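Local coordinates for protein possible galactose mutarotase (Streptomyces platensis subsp. rosaceus, PDB 4RNL) that is of unconfirmed function but, as a member of the aldose 1-epimerase family, probably interconverts the alpha and beta anomers of galactose or a related sugar, at residues R84-I89 / S111-P116; D101-N106 / E144-A149; A32-R37 / V48-R53; A160-I165 / E335-F340. One frame throughout, in Å; residues are numbered along the deposited sequence. Where two conformers were deposited one is given.

From the N terminus, contact 3 (32-37 with 48-53) comes first and pairs the two strands of a beta hairpin. The chain then enters contact 1 (84-89 with 111-116) and contact 2 (101-106 with 144-149). These two cross, because their segments alternate along the chain. They also touch: Asn106 OD1 probably accepts a hydrogen bond from Leu112 N, and Arg84 NH1 probably donates to Gly148 O. Contact 4 closes last and brings 335-340 back against 160-165, across 169 residues. It touches contact 3 through Leu34, Val48 and Phe340. The hairpin sheet is thus tied to the nine-stranded sheet, while contacts 1 and 2 lie on the opposite side of the chain's centre.

Contact 1: R84-I89 / S111-P116; sequences RYANRI and SLHGGP. With GOL (glycerol), chain E.
The His113 side chain leaves the backbone with CG anti to its carbonyl carbon (chi1 -69°), and its ring comes back to Asn87. There ND1 accepts the backbone N-H of Asn87 at 2.8 Å, a fairly straight bond with the donor tilted 21° from the ring plane. In return, His113 N donates to Asn87 O at 2.9 Å. Two bonds therefore tie one residue to the other. His113 NE2 donates to O1 of a bound glycerol. Leu112 has CG anti to its backbone N (chi1 170°). Its CD1 sits over the centre of the His113 ring and also over the Arg88 guanidinium. Arg88 and Leu112 lie side by side, with Arg88 CG 3.8 Å from Leu112 CD1. The Arg88 nitrogens NH1 and NH2 hold glycerol O2 and O3, the latter at 2.7 Å from NH2. Ile89 and Ser111 form an antiparallel hydrogen-bonded pair beside this. An alanine in place of His113 would probably leave the Asn87 N-H without its acceptor and glycerol O1 without this donor. Asp242, Glu308 and His182 also bind the glycerol, which probably comes from the crystallisation liquor. A polyol held by such polar side chains is nevertheless consistent with the sugar pocket of a galactose mutarotase.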
loop_
_atom_site.group_PDB
_atom_site.type_symbol
_atom_site.label_atom_id
_atom_site.label_comp_id
_atom_site.label_asym_id
_atom_site.label_seq_id
_atom_site.Cartn_x
_atom_site.Cartn_y
_atom_site.Cartn_z
ATOM N N ARG A 84 11.609 1.417 -3.839
ATOM C CA ARG A 84 11.818 0.042 -4.304
ATOM C C ARG A 84 11.620 -0.992 -3.199
ATOM O O ARG A 84 11.377 -2.172 -3.470
ATOM C CB ARG A 84 13.245 -0.091 -4.875
ATOM C CG ARG A 84 13.531 -1.408 -5.586
ATOM C CD ARG A 84 14.981 -1.509 -6.059
ATOM N NE ARG A 84 15.354 -0.453 -7.009
ATOM C CZ ARG A 84 16.322 -0.593 -7.916
ATOM N NH1 ARG A 84 16.984 -1.741 -8.009
ATOM N NH2 ARG A 84 16.622 0.402 -8.742
ATOM N N TYR A 85 11.741 -0.551 -1.950
ATOM C CA TYR A 85 11.581 -1.461 -0.812
ATOM C C TYR A 85 10.613 -0.866 0.203
ATOM O O TYR A 85 10.905 0.152 0.834
ATOM C CB TYR A 85 12.930 -1.842 -0.153
ATOM C CG TYR A 85 12.724 -2.966 0.848
ATOM C CD1 TYR A 85 12.331 -2.693 2.151
ATOM C CD2 TYR A 85 12.858 -4.300 0.466
ATOM C CE1 TYR A 85 12.085 -3.703 3.050
ATOM C CE2 TYR A 85 12.620 -5.326 1.361
ATOM C CZ TYR A 85 12.228 -5.015 2.655
ATOM O OH TYR A 85 11.976 -6.015 3.565
ATOM N N ALA A 86 9.460 -1.507 0.362
ATOM C CA ALA A 86 8.431 -0.995 1.266
ATOM C C ALA A 86 8.795 -1.329 2.703
ATOM O O ALA A 86 9.302 -2.418 2.991
ATOM C CB ALA A 86 7.071 -1.571 0.924
ATOM N N ASN A 87 8.485 -0.398 3.597
ATOM C CA ASN A 87 8.868 -0.475 5.007
ATOM C C ASN A 87 10.372 -0.291 5.247
ATOM O O ASN A 87 11.056 0.363 4.452
ATOM C CB ASN A 87 8.316 -1.735 5.684
ATOM C CG ASN A 87 7.915 -1.479 7.117
ATOM O OD1 ASN A 87 8.726 -1.629 8.023
ATOM N ND2 ASN A 87 6.669 -1.039 7.323
ATOM N N ARG A 88 10.886 -0.853 6.335
ATOM C CA ARG A 88 12.183 -0.427 6.850
ATOM C C ARG A 88 13.325 -1.391 6.575
ATOM O O ARG A 88 13.151 -2.612 6.620
ATOM C CB ARG A 88 12.086 -0.171 8.362
ATOM C CG ARG A 88 11.150 0.961 8.720
ATOM C CD ARG A 88 11.034 1.191 10.217
ATOM N NE ARG A 88 10.307 2.443 10.451
ATOM C CZ ARG A 88 8.983 2.542 10.454
ATOM N NH1 ARG A 88 8.236 1.461 10.271
ATOM N NH2 ARG A 88 8.400 3.723 10.640
ATOM N N ILE A 89 14.495 -0.821 6.305
ATOM C CA ILE A 89 15.741 -1.578 6.266
ATOM C C ILE A 89 16.625 -1.004 7.358
ATOM O O ILE A 89 16.956 0.187 7.345
ATOM C CB ILE A 89 16.433 -1.454 4.896
ATOM C CG1 ILE A 89 15.564 -2.098 3.812
ATOM C CG2 ILE A 89 17.838 -2.097 4.934
ATOM C CD1 ILE A 89 16.079 -1.874 2.373
ATOM N N SER A 111 16.415 3.199 6.678
ATOM C CA SER A 111 15.786 3.545 5.408
ATOM C C SER A 111 14.323 3.112 5.424
ATOM O O SER A 111 14.010 1.987 5.834
ATOM C CB SER A 111 16.520 2.845 4.264
ATOM O OG SER A 111 15.709 2.809 3.100
ATOM N N LEU A 112 13.426 3.995 4.980
ATOM C CA LEU A 112 11.987 3.698 4.974
ATOM C C LEU A 112 11.400 3.923 3.594
ATOM O O LEU A 112 11.650 4.964 2.973
ATOM C CB LEU A 112 11.244 4.595 5.974
ATOM C CG LEU A 112 9.712 4.574 5.936
ATOM C CD1 LEU A 112 9.153 3.234 6.406
ATOM C CD2 LEU A 112 9.155 5.712 6.774
ATOM N N HIS A 113 10.633 2.942 3.117
ATOM C CA HIS A 113 9.807 3.087 1.912
ATOM C C HIS A 113 10.597 3.534 0.685
ATOM O O HIS A 113 10.108 4.308 -0.141
ATOM C CB HIS A 113 8.638 4.062 2.165
ATOM C CG HIS A 113 7.593 3.538 3.107
ATOM N ND1 HIS A 113 7.351 2.194 3.288
ATOM C CD2 HIS A 113 6.716 4.187 3.913
ATOM C CE1 HIS A 113 6.378 2.033 4.168
ATOM N NE2 HIS A 113 5.969 3.230 4.559
ATOM N N GLY A 114 11.829 3.051 0.557
ATOM C CA GLY A 114 12.584 3.316 -0.648
ATOM C C GLY A 114 13.361 4.621 -0.677
ATOM O O GLY A 114 13.988 4.935 -1.684
ATOM N N GLY A 115 13.331 5.385 0.411
ATOM C CA GLY A 115 14.138 6.595 0.488
ATOM C C GLY A 115 13.370 7.852 0.126
ATOM O O GLY A 115 12.212 7.773 -0.278
ATOM N N PRO A 116 14.009 9.022 0.273
ATOM C CA PRO A 116 13.328 10.296 0.011
ATOM C C PRO A 116 12.771 10.376 -1.400
ATOM O O PRO A 116 11.679 10.925 -1.581
ATOM C CB PRO A 116 14.443 11.331 0.201
ATOM C CG PRO A 116 15.378 10.676 1.190
ATOM C CD PRO A 116 15.373 9.219 0.800
HETATM C C1 GOL E . 3.633 1.922 7.776
HETATM O O1 GOL E . 3.816 1.814 6.385
HETATM C C2 GOL E . 4.936 2.338 8.458
HETATM O O2 GOL E . 5.460 1.253 9.219
HETATM C C3 GOL E . 4.627 3.532 9.362
HETATM O O3 GOL E . 5.697 3.792 10.247
HETATM O O HOH W 1 13.779 3.438 -4.102
HETATM O O HOH W 2 13.451 1.307 2.248
#

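Contact 2: D101-N106 / E144-A149; sequences DALTPN and EGFPGA
Leu103 lies against Phe146 on the tightly packed side of this contact. CD2 of Leu103 stands over the centre of the Phe146 ring, 3.9 Å from the centroid and 7° off the normal, a CH-pi contact. The other branch, CD1 of Leu103, meets Phe146 CZ at 4.0 Å. The two side chains cross at about a right angle. Next to them, Asp101 OD1 rests 3.5 Å from Pro147 CD. Ile89 and Phe94 also touch both Leu103 and Phe146. A serine in place of Phe146 would probably open a gap beside Leu103 and leave its CD2 without a ring to rest on. The other side is wet, and water does the joining. One water donates to both Ala102 O and Gly145 O, the latter at 2.7 Å. A second accepts from Thr104 N and donates to Glu144 O and Glu144 OE1. A third links Thr104 OG1 to Glu144 OE1, which are 3.8 Å apart. Glu144 OE2 turns to the backbone N of Gly117 instead. The loop between strands 132-139 and 150-159 thus packs on the end of strand 99-102, part of the small 93-96/99-102 hairpin, and on the residues just after it.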
loop_
_atom_site.group_PDB
_atom_site.type_symbol
_atom_site.label_atom_id
_atom_site.label_comp_id
_atom_site.label_asym_id
_atom_site.label_seq_id
_atom_site.Cartn_x
_atom_site.Cartn_y
_atom_site.Cartn_z
ATOM N N ASP A 101 25.437 -2.342 0.593
ATOM C CA ASP A 101 24.704 -1.263 -0.062
ATOM C C ASP A 101 24.316 -0.192 0.949
ATOM O O ASP A 101 23.699 -0.490 1.966
ATOM C CB ASP A 101 23.442 -1.818 -0.738
ATOM C CG ASP A 101 23.762 -2.712 -1.920
ATOM O OD1 ASP A 101 24.029 -2.166 -3.016
ATOM O OD2 ASP A 101 23.759 -3.954 -1.753
ATOM N N ALA A 102 24.672 1.055 0.665
ATOM C CA ALA A 102 24.356 2.162 1.567
ATOM C C ALA A 102 23.140 2.944 1.083
ATOM O O ALA A 102 23.107 3.435 -0.053
ATOM C CB ALA A 102 25.563 3.087 1.707
ATOM N N LEU A 103 22.136 3.078 1.947
ATOM C CA LEU A 103 20.926 3.812 1.595
ATOM C C LEU A 103 20.872 5.126 2.377
ATOM O O LEU A 103 21.637 5.328 3.326
ATOM C CB LEU A 103 19.682 2.958 1.886
ATOM C CG LEU A 103 19.728 1.509 1.376
ATOM C CD1 LEU A 103 18.570 0.699 1.937
ATOM C CD2 LEU A 103 19.719 1.449 -0.154
ATOM N N THR A 104 19.984 6.024 1.969
ATOM C CA THR A 104 19.797 7.288 2.676
ATOM C C THR A 104 18.974 7.048 3.937
ATOM O O THR A 104 17.883 6.474 3.870
ATOM C CB THR A 104 19.062 8.302 1.797
ATOM O OG1 THR A 104 19.854 8.573 0.635
ATOM C CG2 THR A 104 18.808 9.613 2.562
ATOM N N PRO A 105 19.492 7.481 5.095
ATOM C CA PRO A 105 18.726 7.280 6.329
ATOM C C PRO A 105 17.623 8.325 6.455
ATOM O O PRO A 105 17.857 9.393 7.023
ATOM C CB PRO A 105 19.778 7.470 7.429
ATOM C CG PRO A 105 20.789 8.418 6.822
ATOM C CD PRO A 105 20.794 8.135 5.332
ATOM N N ASN A 106 16.441 8.024 5.926
ATOM C CA ASN A 106 15.327 8.974 5.966
ATOM C C ASN A 106 14.352 8.725 7.120
ATOM O O ASN A 106 13.357 9.434 7.269
ATOM C CB ASN A 106 14.574 8.984 4.629
ATOM C CG ASN A 106 13.886 7.667 4.337
ATOM O OD1 ASN A 106 14.356 6.606 4.753
ATOM N ND2 ASN A 106 12.755 7.727 3.633
ATOM N N GLU A 144 18.486 5.680 -5.236
ATOM C CA GLU A 144 18.370 5.594 -3.778
ATOM C C GLU A 144 19.286 4.530 -3.170
ATOM O O GLU A 144 19.014 4.012 -2.087
ATOM C CB GLU A 144 16.919 5.355 -3.354
ATOM C CG GLU A 144 15.997 6.559 -3.569
ATOM C CD GLU A 144 16.335 7.726 -2.655
ATOM O OE1 GLU A 144 17.043 7.525 -1.637
ATOM O OE2 GLU A 144 15.901 8.857 -2.957
ATOM N N GLY A 145 20.373 4.211 -3.863
ATOM C CA GLY A 145 21.344 3.265 -3.334
ATOM C C GLY A 145 21.104 1.808 -3.692
ATOM O O GLY A 145 21.968 0.978 -3.448
ATOM N N PHE A 146 19.945 1.490 -4.268
ATOM C CA PHE A 146 19.634 0.103 -4.629
ATOM C C PHE A 146 20.339 -0.254 -5.934
ATOM O O PHE A 146 20.299 0.518 -6.888
ATOM C CB PHE A 146 18.116 -0.090 -4.766
ATOM C CG PHE A 146 17.360 0.083 -3.476
ATOM C CD1 PHE A 146 17.200 -0.983 -2.605
ATOM C CD2 PHE A 146 16.796 1.308 -3.137
ATOM C CE1 PHE A 146 16.504 -0.836 -1.406
ATOM C CE2 PHE A 146 16.101 1.470 -1.935
ATOM C CZ PHE A 146 15.951 0.400 -1.071
ATOM N N PRO A 147 20.992 -1.428 -5.982
ATOM C CA PRO A 147 21.728 -1.818 -7.188
ATOM C C PRO A 147 20.801 -2.380 -8.270
ATOM O O PRO A 147 19.734 -2.918 -7.969
ATOM C CB PRO A 147 22.681 -2.900 -6.668
ATOM C CG PRO A 147 21.914 -3.549 -5.552
ATOM C CD PRO A 147 21.063 -2.453 -4.926
ATOM N N GLY A 148 21.197 -2.232 -9.530
ATOM C CA GLY A 148 20.433 -2.801 -10.625
ATOM C C GLY A 148 19.357 -1.878 -11.154
ATOM O O GLY A 148 18.665 -1.204 -10.385
ATOM N N ALA A 149 19.217 -1.842 -12.476
ATOM C CA ALA A 149 18.093 -1.136 -13.086
ATOM C C ALA A 149 16.862 -2.025 -12.985
ATOM O O ALA A 149 16.861 -3.154 -13.486
ATOM C CB ALA A 149 18.398 -0.817 -14.539
HETATM O O HOH W 3 24.330 1.728 -2.268
HETATM O O HOH W 4 18.072 5.541 -0.156
HETATM O O HOH W 5 18.676 9.903 -1.418
#

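Contact 3: A32-R37 / V48-R53; sequences AGLRVR and VEAPDR
Arg35 and Glu49 make the charged part of the contact. They lie side by side, and the arginine grips the carboxylate side-on with two nitrogens. Arg35 NE donates to Glu49 OE2 at 2.7 Å, almost straight at 174°, from above the carboxylate plane. Arg35 NH2 donates to Glu49 OE1 at 3.0 Å on the syn side. The bend at chi3 (57°) places NE of Arg35 beside Glu49 OE2. Arg37 adds a longer, purely electrostatic pair. Its NH1 is 3.7 Å from Glu49 OE2, which lies over the guanidinium face, so no N-H points at it. Glu49 probably offsets the repulsion between the two arginines. One water donates to Glu49 OE2, and another accepts from Arg37 NH1 and donates weakly to Glu49 OE1. The backbone bonds are those of an antiparallel hydrogen-bonded pair, Arg35 with Glu49, with Glu49 N to Arg35 O at 2.8 Å. The apolar contacts involve the residues on the other face. Leu34 CD2 meets Ala50 CB at 3.5 Å, and Val36 CG2 is 4.5 Å from Val48 CG2. The two strands form a hairpin, the third and fourth strands of a five-stranded sheet. Strand 21-28 flanks one side and strand 57-59 the other. On the apolar face, Leu34 and Val48 pack on Phe340 of strand 332-342.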
loop_
_atom_site.group_PDB
_atom_site.type_symbol
_atom_site.label_atom_id
_atom_site.label_comp_id
_atom_site.label_asym_id
_atom_site.label_seq_id
_atom_site.Cartn_x
_atom_site.Cartn_y
_atom_site.Cartn_z
ATOM N N ALA A 32 -23.282 0.523 -8.876
ATOM C CA ALA A 32 -23.181 -0.690 -8.068
ATOM C C ALA A 32 -21.734 -1.144 -7.935
ATOM O O ALA A 32 -21.435 -2.102 -7.220
ATOM C CB ALA A 32 -24.038 -1.801 -8.661
ATOM N N GLY A 33 -20.839 -0.458 -8.641
ATOM C CA GLY A 33 -19.426 -0.785 -8.607
ATOM C C GLY A 33 -18.615 0.276 -7.892
ATOM O O GLY A 33 -19.026 0.791 -6.851
ATOM N N LEU A 34 -17.458 0.604 -8.455
ATOM C CA LEU A 34 -16.545 1.535 -7.821
ATOM C C LEU A 34 -16.187 2.662 -8.755
ATOM O O LEU A 34 -16.322 2.544 -9.974
ATOM C CB LEU A 34 -15.235 0.825 -7.459
ATOM C CG LEU A 34 -15.224 -0.394 -6.549
ATOM C CD1 LEU A 34 -13.784 -0.733 -6.243
ATOM C CD2 LEU A 34 -15.994 -0.111 -5.283
ATOM N N ARG A 35 -15.699 3.750 -8.175
ATOM C CA ARG A 35 -14.906 4.710 -8.930
ATOM C C ARG A 35 -13.570 4.799 -8.207
ATOM O O ARG A 35 -13.517 4.990 -6.980
ATOM C CB ARG A 35 -15.584 6.089 -9.026
ATOM C CG ARG A 35 -14.750 7.091 -9.837
ATOM C CD ARG A 35 -15.548 8.301 -10.292
ATOM N NE ARG A 35 -16.168 9.003 -9.174
ATOM C CZ ARG A 35 -17.205 9.827 -9.299
ATOM N NH1 ARG A 35 -17.728 10.051 -10.500
ATOM N NH2 ARG A 35 -17.715 10.424 -8.228
ATOM N N VAL A 36 -12.501 4.598 -8.962
ATOM C CA VAL A 36 -11.152 4.678 -8.433
ATOM C C VAL A 36 -10.386 5.658 -9.296
ATOM O O VAL A 36 -10.466 5.601 -10.524
ATOM C CB VAL A 36 -10.457 3.298 -8.476
ATOM C CG1 VAL A 36 -8.993 3.419 -8.038
ATOM C CG2 VAL A 36 -11.206 2.290 -7.584
ATOM N N ARG A 37 -9.661 6.577 -8.668
ATOM C CA ARG A 37 -8.820 7.496 -9.431
ATOM C C ARG A 37 -7.360 7.278 -9.059
ATOM O O ARG A 37 -7.034 7.159 -7.877
ATOM C CB ARG A 37 -9.230 8.946 -9.167
ATOM C CG ARG A 37 -10.675 9.251 -9.536
ATOM C CD ARG A 37 -10.972 10.739 -9.414
ATOM N NE ARG A 37 -12.369 11.034 -9.725
ATOM C CZ ARG A 37 -13.276 11.390 -8.821
ATOM N NH1 ARG A 37 -12.930 11.506 -7.543
ATOM N NH2 ARG A 37 -14.527 11.635 -9.191
ATOM N N VAL A 48 -11.213 6.318 -3.756
ATOM C CA VAL A 48 -11.916 5.053 -3.905
ATOM C C VAL A 48 -13.346 5.295 -3.426
ATOM O O VAL A 48 -13.560 5.703 -2.281
ATOM C CB VAL A 48 -11.276 3.943 -3.036
ATOM C CG1 VAL A 48 -12.126 2.690 -3.072
ATOM C CG2 VAL A 48 -9.854 3.630 -3.509
ATOM N N GLU A 49 -14.318 5.081 -4.304
ATOM C CA GLU A 49 -15.721 5.299 -3.957
ATOM C C GLU A 49 -16.515 4.013 -4.131
ATOM O O GLU A 49 -16.387 3.339 -5.151
ATOM C CB GLU A 49 -16.316 6.404 -4.832
ATOM C CG GLU A 49 -15.730 7.781 -4.527
ATOM C CD GLU A 49 -15.979 8.783 -5.634
ATOM O OE1 GLU A 49 -16.923 9.585 -5.505
ATOM O OE2 GLU A 49 -15.228 8.770 -6.634
ATOM N N ALA A 50 -17.347 3.699 -3.140
ATOM C CA ALA A 50 -18.077 2.436 -3.089
ATOM C C ALA A 50 -19.409 2.660 -2.382
ATOM O O ALA A 50 -19.510 3.525 -1.504
ATOM C CB ALA A 50 -17.253 1.388 -2.326
ATOM N N PRO A 51 -20.433 1.870 -2.739
ATOM C CA PRO A 51 -21.753 2.064 -2.121
ATOM C C PRO A 51 -21.854 1.511 -0.700
ATOM O O PRO A 51 -21.193 0.513 -0.374
ATOM C CB PRO A 51 -22.693 1.292 -3.056
ATOM C CG PRO A 51 -21.837 0.212 -3.633
ATOM C CD PRO A 51 -20.448 0.814 -3.771
ATOM N N ASP A 52 -22.673 2.159 0.133
ATOM C CA ASP A 52 -23.005 1.627 1.453
ATOM C C ASP A 52 -24.181 0.658 1.313
ATOM O O ASP A 52 -24.631 0.391 0.192
ATOM C CB ASP A 52 -23.300 2.758 2.465
ATOM C CG ASP A 52 -24.552 3.582 2.122
ATOM O OD1 ASP A 52 -25.378 3.161 1.283
ATOM O OD2 ASP A 52 -24.725 4.665 2.730
ATOM N N ARG A 53 -24.699 0.152 2.431
ATOM C CA ARG A 53 -25.784 -0.831 2.368
ATOM C C ARG A 53 -27.085 -0.274 1.776
ATOM O O ARG A 53 -27.947 -1.040 1.351
ATOM C CB ARG A 53 -26.048 -1.476 3.737
ATOM C CG ARG A 53 -26.543 -0.518 4.806
ATOM C CD ARG A 53 -27.130 -1.273 6.004
ATOM N NE ARG A 53 -26.136 -2.081 6.720
ATOM C CZ ARG A 53 -25.384 -1.627 7.720
ATOM N NH1 ARG A 53 -24.510 -2.427 8.325
ATOM N NH2 ARG A 53 -25.506 -0.369 8.119
HETATM O O HOH W 6 -12.887 7.762 -6.764
HETATM O O HOH W 7 -14.751 12.229 -4.960
#

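Contact 4: A160-I165 / E335-F340; sequences AGALRI and ETVYAF
Tyr338 turns the edge of its ring toward Leu163 O, and its CE1 meets the CD1 tip of Ile165 at 4.0 Å. Asn181, Leu270 and Leu272 also touch the Tyr338 side chain. On the sheet face of Ala162, Arg164, Val337 and Ala339, Ala162 CB touches Val337 CG1 at 4.0 Å and also Ala339 CB. Arg164 has two conformers, and its contacts rest on the one given. In that conformer, Val337 CG2 lies beside the Arg164 chain, which points the same way. Beyond it, Arg164 NE donates to Glu335 OE2 at 2.8 Å, in the guanidinium plane, a salt bridge that is tentative for the same reason. The other carboxylate oxygen, Glu335 OE1, is salt-bridged to Arg333. Phe340 sets its ring edge at Gly161 O, which also accepts from Phe340 N. The backbones run antiparallel, with axes 4.6 Å apart. Leu163 and Tyr338 exchange two bonds, as do Ile165 and Thr336, where Ile165 N reaches Thr336 O at 2.9 Å. Strand 162-171 is thereby joined to strand 332-342, far along the chain. This is regular antiparallel pairing in the middle of a large sheet, as in the beta-sandwich fold of the galactose mutarotase family.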
loop_
_atom_site.group_PDB
_atom_site.type_symbol
_atom_site.label_atom_id
_atom_site.label_comp_id
_atom_site.label_asym_id
_atom_site.label_seq_id
_atom_site.Cartn_x
_atom_site.Cartn_y
_atom_site.Cartn_z
ATOM N N ALA A 160 -16.299 -4.633 -11.663
ATOM C CA ALA A 160 -17.410 -4.500 -10.719
ATOM C C ALA A 160 -16.959 -3.832 -9.419
ATOM O O ALA A 160 -16.537 -2.674 -9.417
ATOM C CB ALA A 160 -18.056 -5.865 -10.440
ATOM N N GLY A 161 -17.024 -4.564 -8.310
ATOM C CA GLY A 161 -16.660 -3.987 -7.028
ATOM C C GLY A 161 -15.235 -4.255 -6.577
ATOM O O GLY A 161 -14.901 -3.993 -5.423
ATOM N N ALA A 162 -14.391 -4.767 -7.473
ATOM C CA ALA A 162 -13.040 -5.172 -7.074
ATOM C C ALA A 162 -11.956 -4.400 -7.812
ATOM O O ALA A 162 -11.945 -4.362 -9.040
ATOM C CB ALA A 162 -12.848 -6.671 -7.291
ATOM N N LEU A 163 -11.033 -3.808 -7.057
ATOM C CA LEU A 163 -9.851 -3.164 -7.631
ATOM C C LEU A 163 -8.672 -4.125 -7.545
ATOM O O LEU A 163 -8.331 -4.597 -6.459
ATOM C CB LEU A 163 -9.493 -1.899 -6.845
ATOM C CG LEU A 163 -8.160 -1.238 -7.201
ATOM C CD1 LEU A 163 -8.236 -0.628 -8.594
ATOM C CD2 LEU A 163 -7.790 -0.187 -6.158
ATOM N N ARG A 164 -8.041 -4.400 -8.682
ATOM C CA ARG A 164 -6.902 -5.318 -8.708
ATOM C C ARG A 164 -5.619 -4.562 -9.020
ATOM O O ARG A 164 -5.573 -3.752 -9.941
ATOM C CB ARG A 164 -7.119 -6.432 -9.743
ATOM C CG ARG A 164 -5.916 -7.357 -9.928
ATOM C CD ARG A 164 -6.145 -8.382 -11.035
ATOM N NE ARG A 164 -6.861 -9.565 -10.554
ATOM C CZ ARG A 164 -8.157 -9.783 -10.741
ATOM N NH1 ARG A 164 -8.885 -8.903 -11.407
ATOM N NH2 ARG A 164 -8.724 -10.882 -10.267
ATOM N N ILE A 165 -4.572 -4.813 -8.233
ATOM C CA ILE A 165 -3.276 -4.184 -8.509
ATOM C C ILE A 165 -2.225 -5.274 -8.673
ATOM O O ILE A 165 -1.960 -6.028 -7.733
ATOM C CB ILE A 165 -2.830 -3.229 -7.376
ATOM C CG1 ILE A 165 -3.891 -2.152 -7.129
ATOM C CG2 ILE A 165 -1.523 -2.547 -7.749
ATOM C CD1 ILE A 165 -3.589 -1.252 -5.911
ATOM N N GLU A 335 0.388 -9.550 -6.403
ATOM C CA GLU A 335 -0.978 -9.212 -6.772
ATOM C C GLU A 335 -1.835 -9.070 -5.535
ATOM O O GLU A 335 -1.836 -9.942 -4.664
ATOM C CB GLU A 335 -1.568 -10.282 -7.705
ATOM C CG GLU A 335 -3.063 -10.072 -8.004
ATOM C CD GLU A 335 -3.655 -11.156 -8.895
ATOM O OE1 GLU A 335 -2.966 -12.160 -9.159
ATOM O OE2 GLU A 335 -4.822 -11.009 -9.328
ATOM N N THR A 336 -2.554 -7.956 -5.462
ATOM C CA THR A 336 -3.451 -7.685 -4.354
ATOM C C THR A 336 -4.798 -7.225 -4.920
ATOM O O THR A 336 -4.850 -6.491 -5.910
ATOM C CB THR A 336 -2.830 -6.652 -3.382
ATOM O OG1 THR A 336 -1.628 -7.207 -2.807
ATOM C CG2 THR A 336 -3.803 -6.323 -2.253
ATOM N N VAL A 337 -5.888 -7.711 -4.337
ATOM C CA VAL A 337 -7.219 -7.359 -4.819
ATOM C C VAL A 337 -8.023 -6.793 -3.660
ATOM O O VAL A 337 -8.075 -7.388 -2.582
ATOM C CB VAL A 337 -7.968 -8.582 -5.388
ATOM C CG1 VAL A 337 -9.335 -8.159 -5.933
ATOM C CG2 VAL A 337 -7.149 -9.274 -6.475
ATOM N N TYR A 338 -8.627 -5.628 -3.879
ATOM C CA TYR A 338 -9.492 -5.012 -2.888
ATOM C C TYR A 338 -10.922 -5.219 -3.359
ATOM O O TYR A 338 -11.358 -4.552 -4.292
ATOM C CB TYR A 338 -9.222 -3.510 -2.816
ATOM C CG TYR A 338 -7.830 -3.117 -2.358
ATOM C CD1 TYR A 338 -6.732 -3.238 -3.204
ATOM C CD2 TYR A 338 -7.631 -2.585 -1.090
ATOM C CE1 TYR A 338 -5.463 -2.860 -2.787
ATOM C CE2 TYR A 338 -6.374 -2.197 -0.667
ATOM C CZ TYR A 338 -5.296 -2.339 -1.519
ATOM O OH TYR A 338 -4.047 -1.958 -1.085
ATOM N N ALA A 339 -11.649 -6.135 -2.725
ATOM C CA ALA A 339 -13.017 -6.444 -3.145
ATOM C C ALA A 339 -14.023 -5.845 -2.168
ATOM O O ALA A 339 -14.079 -6.240 -1.001
ATOM C CB ALA A 339 -13.218 -7.959 -3.265
ATOM N N PHE A 340 -14.817 -4.891 -2.651
ATOM C CA PHE A 340 -15.785 -4.201 -1.804
ATOM C C PHE A 340 -17.168 -4.811 -1.949
ATOM O O PHE A 340 -17.553 -5.260 -3.029
ATOM C CB PHE A 340 -15.828 -2.698 -2.134
ATOM C CG PHE A 340 -14.546 -1.973 -1.807
ATOM C CD1 PHE A 340 -13.490 -1.961 -2.709
ATOM C CD2 PHE A 340 -14.390 -1.326 -0.583
ATOM C CE1 PHE A 340 -12.296 -1.304 -2.399
ATOM C CE2 PHE A 340 -13.213 -0.673 -0.270
ATOM C CZ PHE A 340 -12.157 -0.668 -1.175
#